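Local coordinates for rhamnosidase B (Bacillus sp., PDB 2OKX), which probably hydrolyses terminal alpha-L-rhamnose from rhamnosides, as an inverting glycoside hydrolase of family 78, at residues S100-L105 with A145-F150; I249-T254 with T325-A330; A459-D464 with Y488-G493; Y748-H753 with V761-T766. One frame throughout, in Å; residues are numbered along the deposited sequence.

Overall arrangement
The four contacts follow one another along the chain, each in a different family region of this multidomain enzyme. Contact 1, in the N-terminal region, lies nearest the middle, its centre about 10 Å from that of the chain; it reaches residues of the six-hairpin glycosidase domain, such as Trp-622, and its Gln-147 side chain lies about 3 Å from a bound glycerol, probably from the crystallisation liquor. Contact 2 (domain D2) and contact 3 (concanavalin-like domain) are strand pairings, their centres about 30 Å apart. Contact 4, in the six-hairpin glycosidase domain, lies on the opposite side of the chain's centre from contact 3, the two centres about 57 Å apart. No two touch; contacts 1 and 3 come nearest, about 12 Å between nearest atoms.

Contact 1: S100-L105 with A145-F150; sequences SNFYYL and ACQQGF
With chi1 at -68°, CG of Phe-102 stands anti to its carbonyl carbon, and the ring is laid against Gln-147, whose own CG takes the same kind of position (chi1 -51°). The methylene then sits over one face of the ring, off centre toward CD2 and CE2, in a CH-pi contact with Gln-147 CG 3.6 Å from the Phe-102 ring centroid. Cys-146 adds an oblique sulfur-aromatic contact, its SG 4.0 Å from Phe-102 CZ. Phe-102 N donates to Gln-147 O at 3.2 Å, from above the carbonyl plane.

An Asx turn shapes the loop: Asn-101 OD1 accepts from Tyr-103 N at 2.8 Å. Asparagine suits its place because its short amide can accept from the backbone N two residues on through OD1, while ND2 donates to a water. Both loops belong to the N-terminal region, and Phe-102 also meets the rings of His-310 and Trp-622. Gln-147 O thus serves twice, as acceptor for Phe-102 N and as the atom over one face of the Tyr-103 ring, while waters carry Asn-101 ND2 across to Gln-148 O and Tyr-103 OH to Gly-149 N, linking polar side chains to the backbone of the other loop.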
loop_
_atom_site.group_PDB
_atom_site.type_symbol
_atom_site.label_atom_id
_atom_site.label_comp_id
_atom_site.label_asym_id
_atom_site.label_seq_id
_atom_site.Cartn_x
_atom_site.Cartn_y
_atom_site.Cartn_z
ATOM N N SER A 100 10.002 -3.946 -11.806
ATOM C CA SER A 100 8.547 -3.813 -11.770
ATOM C C SER A 100 8.006 -4.029 -10.356
ATOM O O SER A 100 8.626 -4.720 -9.551
ATOM C CB SER A 100 7.893 -4.831 -12.716
ATOM O OG SER A 100 8.227 -4.588 -14.075
ATOM N N ASN A 101 6.860 -3.417 -10.052
ATOM C CA ASN A 101 6.217 -3.602 -8.751
ATOM C C ASN A 101 4.693 -3.530 -8.910
ATOM O O ASN A 101 4.188 -3.615 -10.031
ATOM C CB ASN A 101 6.724 -2.588 -7.703
ATOM C CG ASN A 101 6.539 -1.135 -8.124
ATOM O OD1 ASN A 101 5.486 -0.742 -8.625
ATOM N ND2 ASN A 101 7.567 -0.323 -7.891
ATOM N N PHE A 102 3.967 -3.387 -7.805
ATOM C CA PHE A 102 2.502 -3.349 -7.842
ATOM C C PHE A 102 1.883 -2.026 -8.298
ATOM O O PHE A 102 0.658 -1.910 -8.357
ATOM C CB PHE A 102 1.921 -3.710 -6.468
ATOM C CG PHE A 102 2.138 -5.144 -6.050
ATOM C CD1 PHE A 102 3.237 -5.873 -6.501
ATOM C CD2 PHE A 102 1.297 -5.730 -5.104
ATOM C CE1 PHE A 102 3.502 -7.159 -6.008
ATOM C CE2 PHE A 102 1.550 -7.008 -4.603
ATOM C CZ PHE A 102 2.660 -7.725 -5.055
ATOM N N TYR A 103 2.707 -1.019 -8.581
ATOM C CA TYR A 103 2.185 0.261 -9.060
ATOM C C TYR A 103 3.090 0.900 -10.110
ATOM O O TYR A 103 3.043 2.110 -10.350
ATOM C CB TYR A 103 1.915 1.244 -7.898
ATOM C CG TYR A 103 3.016 1.440 -6.863
ATOM C CD1 TYR A 103 4.257 1.983 -7.212
ATOM C CD2 TYR A 103 2.780 1.156 -5.514
ATOM C CE1 TYR A 103 5.231 2.243 -6.241
ATOM C CE2 TYR A 103 3.743 1.415 -4.537
ATOM C CZ TYR A 103 4.966 1.961 -4.908
ATOM O OH TYR A 103 5.911 2.234 -3.941
ATOM N N TYR A 104 3.895 0.059 -10.751
ATOM C CA TYR A 104 4.820 0.500 -11.783
ATOM C C TYR A 104 5.282 -0.681 -12.628
ATOM O O TYR A 104 5.669 -1.719 -12.095
ATOM C CB TYR A 104 6.040 1.181 -11.146
ATOM C CG TYR A 104 7.188 1.391 -12.114
ATOM C CD1 TYR A 104 8.267 0.506 -12.151
ATOM C CD2 TYR A 104 7.169 2.446 -13.026
ATOM C CE1 TYR A 104 9.303 0.662 -13.082
ATOM C CE2 TYR A 104 8.196 2.614 -13.959
ATOM C CZ TYR A 104 9.257 1.718 -13.982
ATOM O OH TYR A 104 10.260 1.880 -14.909
ATOM N N LEU A 105 5.221 -0.525 -13.947
ATOM C CA LEU A 105 5.672 -1.576 -14.857
ATOM C C LEU A 105 6.981 -1.096 -15.471
ATOM O O LEU A 105 7.039 -0.016 -16.063
ATOM C CB LEU A 105 4.630 -1.845 -15.948
ATOM C CG LEU A 105 3.375 -2.613 -15.504
ATOM C CD1 LEU A 105 2.453 -1.701 -14.694
ATOM C CD2 LEU A 105 2.643 -3.132 -16.730
ATOM N N ALA A 145 9.795 -3.316 -0.612
ATOM C CA ALA A 145 8.829 -4.393 -0.445
ATOM C C ALA A 145 8.499 -4.960 -1.814
ATOM O O ALA A 145 8.782 -4.328 -2.837
ATOM C CB ALA A 145 7.555 -3.855 0.218
ATOM N N CYS A 146 7.892 -6.139 -1.845
ATOM C CA CYS A 146 7.541 -6.735 -3.127
ATOM C C CYS A 146 6.597 -5.814 -3.894
ATOM O O CYS A 146 6.566 -5.834 -5.124
ATOM C CB CYS A 146 6.891 -8.113 -2.932
ATOM S SG CYS A 146 5.290 -8.125 -2.068
ATOM N N GLN A 147 5.852 -4.985 -3.164
ATOM C CA GLN A 147 4.890 -4.078 -3.784
ATOM C C GLN A 147 5.444 -2.714 -4.172
ATOM O O GLN A 147 4.899 -2.052 -5.057
ATOM C CB GLN A 147 3.692 -3.828 -2.846
ATOM C CG GLN A 147 3.016 -5.075 -2.272
ATOM C CD GLN A 147 3.607 -5.499 -0.943
ATOM O OE1 GLN A 147 4.657 -5.004 -0.534
ATOM N NE2 GLN A 147 2.938 -6.429 -0.263
ATOM N N GLN A 148 6.531 -2.298 -3.533
ATOM C CA GLN A 148 7.049 -0.958 -3.773
ATOM C C GLN A 148 8.441 -0.783 -4.380
ATOM O O GLN A 148 8.977 -1.686 -5.015
ATOM C CB GLN A 148 6.953 -0.184 -2.457
ATOM C CG GLN A 148 5.676 -0.512 -1.672
ATOM C CD GLN A 148 5.266 0.606 -0.736
ATOM O OE1 GLN A 148 4.941 0.377 0.436
ATOM N NE2 GLN A 148 5.273 1.825 -1.249
ATOM N N GLY A 149 9.006 0.406 -4.179
ATOM C CA GLY A 149 10.320 0.719 -4.714
ATOM C C GLY A 149 11.484 0.356 -3.813
ATOM O O GLY A 149 11.651 -0.805 -3.445
ATOM N N PHE A 150 12.279 1.352 -3.436
ATOM C CA PHE A 150 13.452 1.116 -2.596
ATOM C C PHE A 150 13.591 2.085 -1.426
ATOM O O PHE A 150 13.214 3.252 -1.528
ATOM C CB PHE A 150 14.721 1.228 -3.451
ATOM C CG PHE A 150 14.777 0.258 -4.597
ATOM C CD1 PHE A 150 15.458 -0.949 -4.471
ATOM C CD2 PHE A 150 14.143 0.547 -5.799
ATOM C CE1 PHE A 150 15.510 -1.855 -5.526
ATOM C CE2 PHE A 150 14.186 -0.354 -6.865
ATOM C CZ PHE A 150 14.871 -1.556 -6.726
HETATM O O HOH W 1 10.385 -1.438 -7.923
HETATM O O HOH W 2 8.580 2.828 -3.036
#

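Contact 2: I249-T254 with T325-A330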
loop_
_atom_site.group_PDB
_atom_site.type_symbol
_atom_site.label_atom_id
_atom_site.label_comp_id
_atom_site.label_asym_id
_atom_site.label_seq_id
_atom_site.Cartn_x
_atom_site.Cartn_y
_atom_site.Cartn_z
ATOM N N ILE A 249 31.851 -17.988 4.060
ATOM C CA ILE A 249 32.858 -18.582 4.926
ATOM C C ILE A 249 33.060 -17.659 6.119
ATOM O O ILE A 249 33.453 -16.504 5.959
ATOM C CB ILE A 249 34.209 -18.750 4.201
ATOM C CG1 ILE A 249 34.035 -19.637 2.968
ATOM C CG2 ILE A 249 35.232 -19.358 5.148
ATOM C CD1 ILE A 249 33.583 -21.043 3.294
ATOM N N LEU A 250 32.779 -18.173 7.310
ATOM C CA LEU A 250 32.933 -17.414 8.542
ATOM C C LEU A 250 34.270 -17.776 9.174
ATOM O O LEU A 250 34.493 -18.929 9.538
ATOM C CB LEU A 250 31.799 -17.755 9.514
ATOM C CG LEU A 250 31.906 -17.214 10.940
ATOM C CD1 LEU A 250 31.921 -15.700 10.917
ATOM C CD2 LEU A 250 30.735 -17.723 11.769
ATOM N N THR A 251 35.155 -16.792 9.307
ATOM C CA THR A 251 36.468 -17.033 9.892
ATOM C C THR A 251 36.635 -16.314 11.221
ATOM O O THR A 251 36.510 -15.090 11.296
ATOM C CB THR A 251 37.594 -16.564 8.953
ATOM O OG1 THR A 251 37.443 -17.187 7.674
ATOM C CG2 THR A 251 38.952 -16.938 9.525
ATOM N N LEU A 252 36.913 -17.087 12.268
ATOM C CA LEU A 252 37.121 -16.537 13.602
ATOM C C LEU A 252 38.610 -16.476 13.918
ATOM O O LEU A 252 39.318 -17.476 13.795
ATOM C CB LEU A 252 36.426 -17.397 14.656
ATOM C CG LEU A 252 34.924 -17.209 14.866
ATOM C CD1 LEU A 252 34.463 -18.089 16.017
ATOM C CD2 LEU A 252 34.630 -15.749 15.175
ATOM N N GLU A 253 39.082 -15.302 14.328
ATOM C CA GLU A 253 40.488 -15.134 14.673
ATOM C C GLU A 253 40.787 -15.962 15.916
ATOM O O GLU A 253 41.871 -16.526 16.054
ATOM C CB GLU A 253 40.799 -13.663 14.942
ATOM C CG GLU A 253 40.505 -12.742 13.770
ATOM C CD GLU A 253 40.910 -11.305 14.042
ATOM O OE1 GLU A 253 40.680 -10.444 13.164
ATOM O OE2 GLU A 253 41.459 -11.037 15.134
ATOM N N THR A 254 39.813 -16.030 16.817
ATOM C CA THR A 254 39.952 -16.792 18.051
ATOM C C THR A 254 38.637 -17.484 18.377
ATOM O O THR A 254 37.578 -17.086 17.890
ATOM C CB THR A 254 40.343 -15.883 19.238
ATOM O OG1 THR A 254 39.363 -14.849 19.399
ATOM C CG2 THR A 254 41.706 -15.252 18.999
ATOM N N THR A 325 35.586 -12.562 10.101
ATOM C CA THR A 325 35.542 -12.044 8.744
ATOM C C THR A 325 34.615 -12.934 7.926
ATOM O O THR A 325 34.261 -14.035 8.351
ATOM C CB THR A 325 36.940 -12.042 8.079
ATOM O OG1 THR A 325 37.376 -13.390 7.860
ATOM C CG2 THR A 325 37.947 -11.330 8.967
ATOM N N LEU A 326 34.226 -12.449 6.755
ATOM C CA LEU A 326 33.346 -13.187 5.864
ATOM C C LEU A 326 33.850 -13.076 4.439
ATOM O O LEU A 326 34.359 -12.031 4.032
ATOM C CB LEU A 326 31.921 -12.620 5.920
ATOM C CG LEU A 326 30.868 -13.248 6.836
ATOM C CD1 LEU A 326 31.354 -13.287 8.273
ATOM C CD2 LEU A 326 29.577 -12.440 6.721
ATOM N N ARG A 327 33.714 -14.154 3.678
ATOM C CA ARG A 327 34.120 -14.119 2.285
ATOM C C ARG A 327 33.310 -15.121 1.488
ATOM O O ARG A 327 32.862 -16.135 2.017
ATOM C CB ARG A 327 35.622 -14.394 2.126
ATOM C CG ARG A 327 36.068 -15.824 2.349
ATOM C CD ARG A 327 37.483 -16.006 1.787
ATOM N NE ARG A 327 37.999 -17.356 1.984
ATOM C CZ ARG A 327 38.302 -17.869 3.172
ATOM N NH1 ARG A 327 38.143 -17.142 4.270
ATOM N NH2 ARG A 327 38.757 -19.111 3.260
ATOM N N SER A 328 33.113 -14.812 0.213
ATOM C CA SER A 328 32.349 -15.661 -0.686
ATOM C C SER A 328 33.127 -16.897 -1.101
ATOM O O SER A 328 34.337 -16.833 -1.320
ATOM C CB SER A 328 31.964 -14.873 -1.937
ATOM O OG SER A 328 31.392 -15.722 -2.916
ATOM N N PRO A 329 32.443 -18.046 -1.201
ATOM C CA PRO A 329 33.120 -19.281 -1.605
ATOM C C PRO A 329 33.399 -19.215 -3.102
ATOM O O PRO A 329 34.112 -20.052 -3.652
ATOM C CB PRO A 329 32.102 -20.369 -1.262
ATOM C CG PRO A 329 31.255 -19.738 -0.186
ATOM C CD PRO A 329 31.093 -18.336 -0.693
ATOM N N ALA A 330 32.823 -18.211 -3.756
ATOM C CA ALA A 330 32.997 -18.029 -5.191
ATOM C C ALA A 330 34.014 -16.936 -5.482
ATOM O O ALA A 330 34.668 -16.425 -4.574
ATOM C CB ALA A 330 31.664 -17.686 -5.839
HETATM O O HOH W 3 36.087 -15.741 5.874
#
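Arg-327 reaches back over Ile-249, its partner across two antiparallel strands. Its CB leaves on the sheet face shared by Ile-249, Thr-251 and Thr-325. With chi1 at 73°, CG lies between the backbone N and the carbonyl carbon, where it meets Ile-249 CB at 3.9 Å. The chain runs extended through CD to NE, and the guanidinium then turns back so that Ile-249 CG2 lies over one face, 3.9 Å from Arg-327 CZ. Arg-327 NH1 comes within 3.5 Å of Thr-251 OG1, near the guanidinium plane, while NH2 forms a salt bridge with Glu-298 on strand 297-309. Arginine suits this exposed edge: its flat group can rest on an aliphatic branch while its nitrogens keep polar partners.

The strands belong to the antiparallel sheet of domain D2, where 240-252 runs between 324-327 and 297-309. Ile-249 with Arg-327 and Thr-251 with Thr-325 are hydrogen-bonded pairs, each closed by two backbone bonds; Ile-249 N to Arg-327 O, at 2.9 Å, runs nearly along the C=O axis. Between them, Leu-250 and Leu-326 form a non-hydrogen-bonded pair on the other face and touch through their CD1 methyls at 3.6 Å. On the arginine's face the two threonines lie side by side, pointing the same way, with Thr-251 CB 3.4 Å from Thr-325 OG1. A water donates to Ile-249 O and bonds to Thr-251 OG1, with a weak bond to Thr-325 OG1.

Contact 3: A459-D464 with Y488-G493; sequences AGTIID and YICREG
An antiparallel pairing in the concanavalin-like domain joins the start of strand 462-472 to the end of 485-489, and backbone hydrogen bonds continue into the adjoining loops. Ile-463 and Tyr-488 form a hydrogen-bonded pair, with Ile-463 N to Tyr-488 O at 2.7 Å and a bond returning from Tyr-488 N to Ile-463 O. Ile-462 and Ile-489 follow as a non-hydrogen-bonded pair. Beyond the strands, Cys-490 N meets Thr-461 O at 2.8 Å in an almost straight bond (178° at the hydrogen), and Gly-460 N donates to Cys-490 O at 2.7 Å. Glycine fits here because, at phi 91°, a CB would jam against the carbonyl of Ala-459.

The last link uses a side chain: the bend of Glu-492 at chi2 (64°) turns CD toward Ala-459, and OE1 accepts from Ala-459 N at 2.8 Å, the donor lying above the carboxylate plane. Cys-490 suits a buried apolar place, its SG touching Ile-463 CG1 at 3.7 Å and meeting the Tyr-488 ring at its edge.

Strand 507-513 flanks 462-472 and bonds to Ile-462 and Asp-464. Strand 450-457 packs through Leu-455 on Ile-463 and Cys-490, while Ile-489 makes backbone bonds to Ile-154 and Ala-156, in and just after strand 153-155.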
loop_
_atom_site.group_PDB
_atom_site.type_symbol
_atom_site.label_atom_id
_atom_site.label_comp_id
_atom_site.label_asym_id
_atom_site.label_seq_id
_atom_site.Cartn_x
_atom_site.Cartn_y
_atom_site.Cartn_z
ATOM N N ALA A 459 30.855 15.358 10.100
ATOM C CA ALA A 459 30.805 14.620 8.844
ATOM C C ALA A 459 30.861 13.122 9.125
ATOM O O ALA A 459 31.581 12.672 10.016
ATOM C CB ALA A 459 31.970 15.027 7.946
ATOM N N GLY A 460 30.086 12.353 8.368
ATOM C CA GLY A 460 30.083 10.913 8.551
ATOM C C GLY A 460 29.040 10.396 9.525
ATOM O O GLY A 460 28.808 9.186 9.601
ATOM N N THR A 461 28.413 11.293 10.278
ATOM C CA THR A 461 27.394 10.867 11.231
ATOM C C THR A 461 26.270 10.154 10.481
ATOM O O THR A 461 25.801 10.624 9.440
ATOM C CB THR A 461 26.805 12.067 12.010
ATOM O OG1 THR A 461 27.837 12.684 12.791
ATOM C CG2 THR A 461 25.687 11.606 12.938
ATOM N N ILE A 462 25.857 9.005 11.002
ATOM C CA ILE A 462 24.786 8.230 10.384
ATOM C C ILE A 462 23.428 8.560 11.003
ATOM O O ILE A 462 23.276 8.552 12.225
ATOM C CB ILE A 462 25.023 6.717 10.552
ATOM C CG1 ILE A 462 26.268 6.291 9.771
ATOM C CG2 ILE A 462 23.795 5.937 10.078
ATOM C CD1 ILE A 462 26.688 4.848 10.046
ATOM N N ILE A 463 22.450 8.851 10.151
ATOM C CA ILE A 463 21.094 9.149 10.601
ATOM C C ILE A 463 20.167 8.083 10.010
ATOM O O ILE A 463 19.874 8.101 8.811
ATOM C CB ILE A 463 20.625 10.545 10.123
ATOM C CG1 ILE A 463 21.604 11.627 10.597
ATOM C CG2 ILE A 463 19.229 10.843 10.673
ATOM C CD1 ILE A 463 21.722 11.742 12.122
ATOM N N ASP A 464 19.727 7.149 10.851
ATOM C CA ASP A 464 18.837 6.068 10.430
ATOM C C ASP A 464 17.385 6.357 10.800
ATOM O O ASP A 464 17.092 6.786 11.920
ATOM C CB ASP A 464 19.257 4.751 11.084
ATOM C CG ASP A 464 20.475 4.129 10.425
ATOM O OD1 ASP A 464 20.959 3.100 10.937
ATOM O OD2 ASP A 464 20.938 4.661 9.396
ATOM N N TYR A 488 20.870 8.155 6.126
ATOM C CA TYR A 488 21.430 9.404 5.641
ATOM C C TYR A 488 22.758 9.587 6.359
ATOM O O TYR A 488 22.820 9.532 7.589
ATOM C CB TYR A 488 20.491 10.562 5.988
ATOM C CG TYR A 488 21.000 11.927 5.584
ATOM C CD1 TYR A 488 20.686 12.471 4.337
ATOM C CD2 TYR A 488 21.795 12.676 6.452
ATOM C CE1 TYR A 488 21.148 13.733 3.969
ATOM C CE2 TYR A 488 22.266 13.938 6.093
ATOM C CZ TYR A 488 21.938 14.458 4.854
ATOM O OH TYR A 488 22.400 15.706 4.505
ATOM N N ILE A 489 23.822 9.773 5.586
ATOM C CA ILE A 489 25.151 9.972 6.151
ATOM C C ILE A 489 25.466 11.453 5.985
ATOM O O ILE A 489 25.459 11.984 4.876
ATOM C CB ILE A 489 26.199 9.112 5.422
ATOM C CG1 ILE A 489 25.743 7.650 5.417
ATOM C CG2 ILE A 489 27.543 9.223 6.131
ATOM C CD1 ILE A 489 26.544 6.750 4.502
ATOM N N CYS A 490 25.740 12.105 7.105
ATOM C CA CYS A 490 25.996 13.541 7.147
ATOM C C CYS A 490 27.265 14.117 6.548
ATOM O O CYS A 490 28.334 13.513 6.603
ATOM C CB CYS A 490 25.930 14.019 8.593
ATOM S SG CYS A 490 24.329 13.773 9.367
ATOM N N ARG A 491 27.118 15.306 5.977
ATOM C CA ARG A 491 28.251 16.041 5.447
ATOM C C ARG A 491 28.547 16.901 6.671
ATOM O O ARG A 491 27.813 16.832 7.658
ATOM C CB ARG A 491 27.851 16.921 4.258
ATOM C CG ARG A 491 26.889 18.055 4.590
ATOM C CD ARG A 491 26.881 19.088 3.471
ATOM N NE ARG A 491 26.474 18.491 2.202
ATOM C CZ ARG A 491 25.210 18.328 1.827
ATOM N NH1 ARG A 491 24.223 18.730 2.621
ATOM N NH2 ARG A 491 24.932 17.742 0.669
ATOM N N GLU A 492 29.594 17.713 6.624
ATOM C CA GLU A 492 29.932 18.538 7.775
ATOM C C GLU A 492 29.004 19.742 7.948
ATOM O O GLU A 492 28.679 20.425 6.982
ATOM C CB GLU A 492 31.379 19.023 7.649
ATOM C CG GLU A 492 31.906 19.763 8.862
ATOM C CD GLU A 492 31.977 18.888 10.094
ATOM O OE1 GLU A 492 32.429 17.729 9.983
ATOM O OE2 GLU A 492 31.594 19.363 11.181
ATOM N N GLY A 493 28.569 19.989 9.183
ATOM C CA GLY A 493 27.722 21.140 9.456
ATOM C C GLY A 493 26.216 20.957 9.448
ATOM O O GLY A 493 25.702 19.857 9.662
#

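Contact 4: Y748-H753 with V761-T766; sequences YIDCIH and VYSMQT
Asp-750 joins the two segments through one carboxylate oxygen, and the packing is closest there. Its OD1 accepts from Ser-763 OG at 2.7 Å, on the syn lone pair, and from Thr-766 OG1 at 2.8 Å, this second hydroxyl coming from above the carboxylate plane. A water adds a third donor to OD1 and ties it to Tyr-748 O and Ser-763 N; a second water spans Asp-750 O and Thr-766 OG1. OD2 is held by Asp-688 N and rests against Val-761 CG1 at 3.4 Å. Together these bonds would fix the rotation of a buried carboxylate, and so many donors would probably favour its charged form, which the dipole of the nearby helix start might also favour.

Ser-763 is the N-cap of helix 764-772: with chi1 at 63°, OG lies between the backbone N and the carbonyl carbon and accepts a weak, long bond from Thr-766 N. A serine suits the place, since its hydroxyl can accept from the helix and donate to the aspartate.

The rest of the contact is looser. Asp-750 N reaches Val-761 O in only a weak bond of 3.3 Å, and apolar contacts join it: Ile-749 CG2 lies 3.8 Å from Tyr-762 CE1, and Thr-766 CG2 meets Tyr-748 CB at 3.8 Å.

The contact lies in the six-hairpin glycosidase domain, where strand 747-752 is the middle of three, between 694-695 and 741-742. Tyr-748 OH hydrogen-bonds to Asn-737 OD1 on helix 723-739, and Gln-767 of helix 764-772 bonds back to Tyr-748 O.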
loop_
_atom_site.group_PDB
_atom_site.type_symbol
_atom_site.label_atom_id
_atom_site.label_comp_id
_atom_site.label_asym_id
_atom_site.label_seq_id
_atom_site.Cartn_x
_atom_site.Cartn_y
_atom_site.Cartn_z
ATOM N N TYR A 748 -25.863 -22.323 3.376
ATOM C CA TYR A 748 -25.088 -22.652 2.187
ATOM C C TYR A 748 -23.700 -23.139 2.578
ATOM O O TYR A 748 -23.095 -22.626 3.522
ATOM C CB TYR A 748 -24.951 -21.437 1.268
ATOM C CG TYR A 748 -26.266 -20.865 0.800
ATOM C CD1 TYR A 748 -27.015 -20.020 1.619
ATOM C CD2 TYR A 748 -26.764 -21.169 -0.466
ATOM C CE1 TYR A 748 -28.227 -19.488 1.187
ATOM C CE2 TYR A 748 -27.975 -20.646 -0.908
ATOM C CZ TYR A 748 -28.700 -19.807 -0.078
ATOM O OH TYR A 748 -29.896 -19.285 -0.516
ATOM N N ILE A 749 -23.202 -24.134 1.848
ATOM C CA ILE A 749 -21.878 -24.686 2.109
ATOM C C ILE A 749 -20.833 -23.746 1.516
ATOM O O ILE A 749 -21.097 -23.064 0.527
ATOM C CB ILE A 749 -21.717 -26.082 1.470
ATOM C CG1 ILE A 749 -21.826 -25.979 -0.051
ATOM C CG2 ILE A 749 -22.782 -27.025 2.014
ATOM C CD1 ILE A 749 -21.584 -27.294 -0.778
ATOM N N ASP A 750 -19.651 -23.707 2.120
ATOM C CA ASP A 750 -18.593 -22.836 1.631
ATOM C C ASP A 750 -18.175 -23.131 0.200
ATOM O O ASP A 750 -17.911 -22.206 -0.572
ATOM C CB ASP A 750 -17.368 -22.912 2.544
ATOM C CG ASP A 750 -17.390 -21.860 3.634
ATOM O OD1 ASP A 750 -18.376 -21.093 3.707
ATOM O OD2 ASP A 750 -16.419 -21.797 4.417
ATOM N N CYS A 751 -18.120 -24.409 -0.165
ATOM C CA CYS A 751 -17.708 -24.758 -1.518
ATOM C C CYS A 751 -17.865 -26.230 -1.870
ATOM O O CYS A 751 -18.324 -27.047 -1.068
ATOM C CB CYS A 751 -16.237 -24.394 -1.716
ATOM S SG CYS A 751 -15.110 -25.510 -0.825
ATOM N N ILE A 752 -17.470 -26.534 -3.100
ATOM C CA ILE A 752 -17.458 -27.883 -3.642
ATOM C C ILE A 752 -16.043 -28.003 -4.196
ATOM O O ILE A 752 -15.670 -27.291 -5.131
ATOM C CB ILE A 752 -18.465 -28.072 -4.799
ATOM C CG1 ILE A 752 -19.897 -28.009 -4.267
ATOM C CG2 ILE A 752 -18.221 -29.415 -5.484
ATOM C CD1 ILE A 752 -20.957 -28.235 -5.333
ATOM N N HIS A 753 -15.255 -28.886 -3.598
ATOM C CA HIS A 753 -13.875 -29.083 -4.010
ATOM C C HIS A 753 -13.732 -29.633 -5.425
ATOM O O HIS A 753 -14.705 -30.067 -6.038
ATOM C CB HIS A 753 -13.179 -29.996 -3.004
ATOM C CG HIS A 753 -13.033 -29.379 -1.648
ATOM N ND1 HIS A 753 -12.031 -28.483 -1.341
ATOM C CD2 HIS A 753 -13.791 -29.492 -0.531
ATOM C CE1 HIS A 753 -12.176 -28.073 -0.094
ATOM N NE2 HIS A 753 -13.238 -28.669 0.419
ATOM N N VAL A 761 -17.650 -27.236 5.818
ATOM C CA VAL A 761 -17.342 -26.014 6.547
ATOM C C VAL A 761 -18.427 -24.964 6.303
ATOM O O VAL A 761 -18.807 -24.703 5.163
ATOM C CB VAL A 761 -15.966 -25.444 6.111
ATOM C CG1 VAL A 761 -15.682 -24.133 6.835
ATOM C CG2 VAL A 761 -14.870 -26.458 6.409
ATOM N N TYR A 762 -18.924 -24.374 7.385
ATOM C CA TYR A 762 -19.959 -23.349 7.301
ATOM C C TYR A 762 -19.458 -22.047 7.914
ATOM O O TYR A 762 -18.916 -22.035 9.022
ATOM C CB TYR A 762 -21.218 -23.825 8.022
ATOM C CG TYR A 762 -21.843 -25.031 7.363
ATOM C CD1 TYR A 762 -22.665 -24.890 6.246
ATOM C CD2 TYR A 762 -21.568 -26.319 7.822
ATOM C CE1 TYR A 762 -23.199 -26.001 5.598
ATOM C CE2 TYR A 762 -22.095 -27.441 7.180
ATOM C CZ TYR A 762 -22.908 -27.273 6.070
ATOM O OH TYR A 762 -23.423 -28.376 5.427
ATOM N N SER A 763 -19.646 -20.949 7.190
ATOM C CA SER A 763 -19.188 -19.649 7.662
ATOM C C SER A 763 -20.272 -18.584 7.619
ATOM O O SER A 763 -21.220 -18.670 6.841
ATOM C CB SER A 763 -18.004 -19.185 6.813
ATOM O OG SER A 763 -18.407 -18.999 5.466
ATOM N N MET A 764 -20.127 -17.578 8.472
ATOM C CA MET A 764 -21.075 -16.472 8.506
ATOM C C MET A 764 -20.967 -15.722 7.187
ATOM O O MET A 764 -21.964 -15.242 6.647
ATOM C CB MET A 764 -20.744 -15.522 9.652
ATOM C CG MET A 764 -21.269 -15.971 10.998
ATOM S SD MET A 764 -23.067 -16.090 10.946
ATOM C CE MET A 764 -23.509 -14.376 10.648
ATOM N N GLN A 765 -19.739 -15.637 6.676
ATOM C CA GLN A 765 -19.455 -14.936 5.430
ATOM C C GLN A 765 -20.346 -15.365 4.267
ATOM O O GLN A 765 -20.998 -14.538 3.629
ATOM C CB GLN A 765 -17.982 -15.128 5.039
ATOM C CG GLN A 765 -16.962 -14.390 5.920
ATOM C CD GLN A 765 -16.544 -15.162 7.163
ATOM O OE1 GLN A 765 -15.544 -14.827 7.804
ATOM N NE2 GLN A 765 -17.304 -16.192 7.513
ATOM N N THR A 766 -20.363 -16.661 3.982
ATOM C CA THR A 766 -21.165 -17.170 2.879
ATOM C C THR A 766 -22.647 -16.863 3.050
ATOM O O THR A 766 -23.329 -16.535 2.082
ATOM C CB THR A 766 -20.973 -18.688 2.718
ATOM O OG1 THR A 766 -19.594 -18.956 2.428
ATOM C CG2 THR A 766 -21.840 -19.220 1.578
HETATM O O HOH W 4 -20.815 -21.499 4.364
HETATM O O HOH W 5 -18.046 -19.457 0.018
#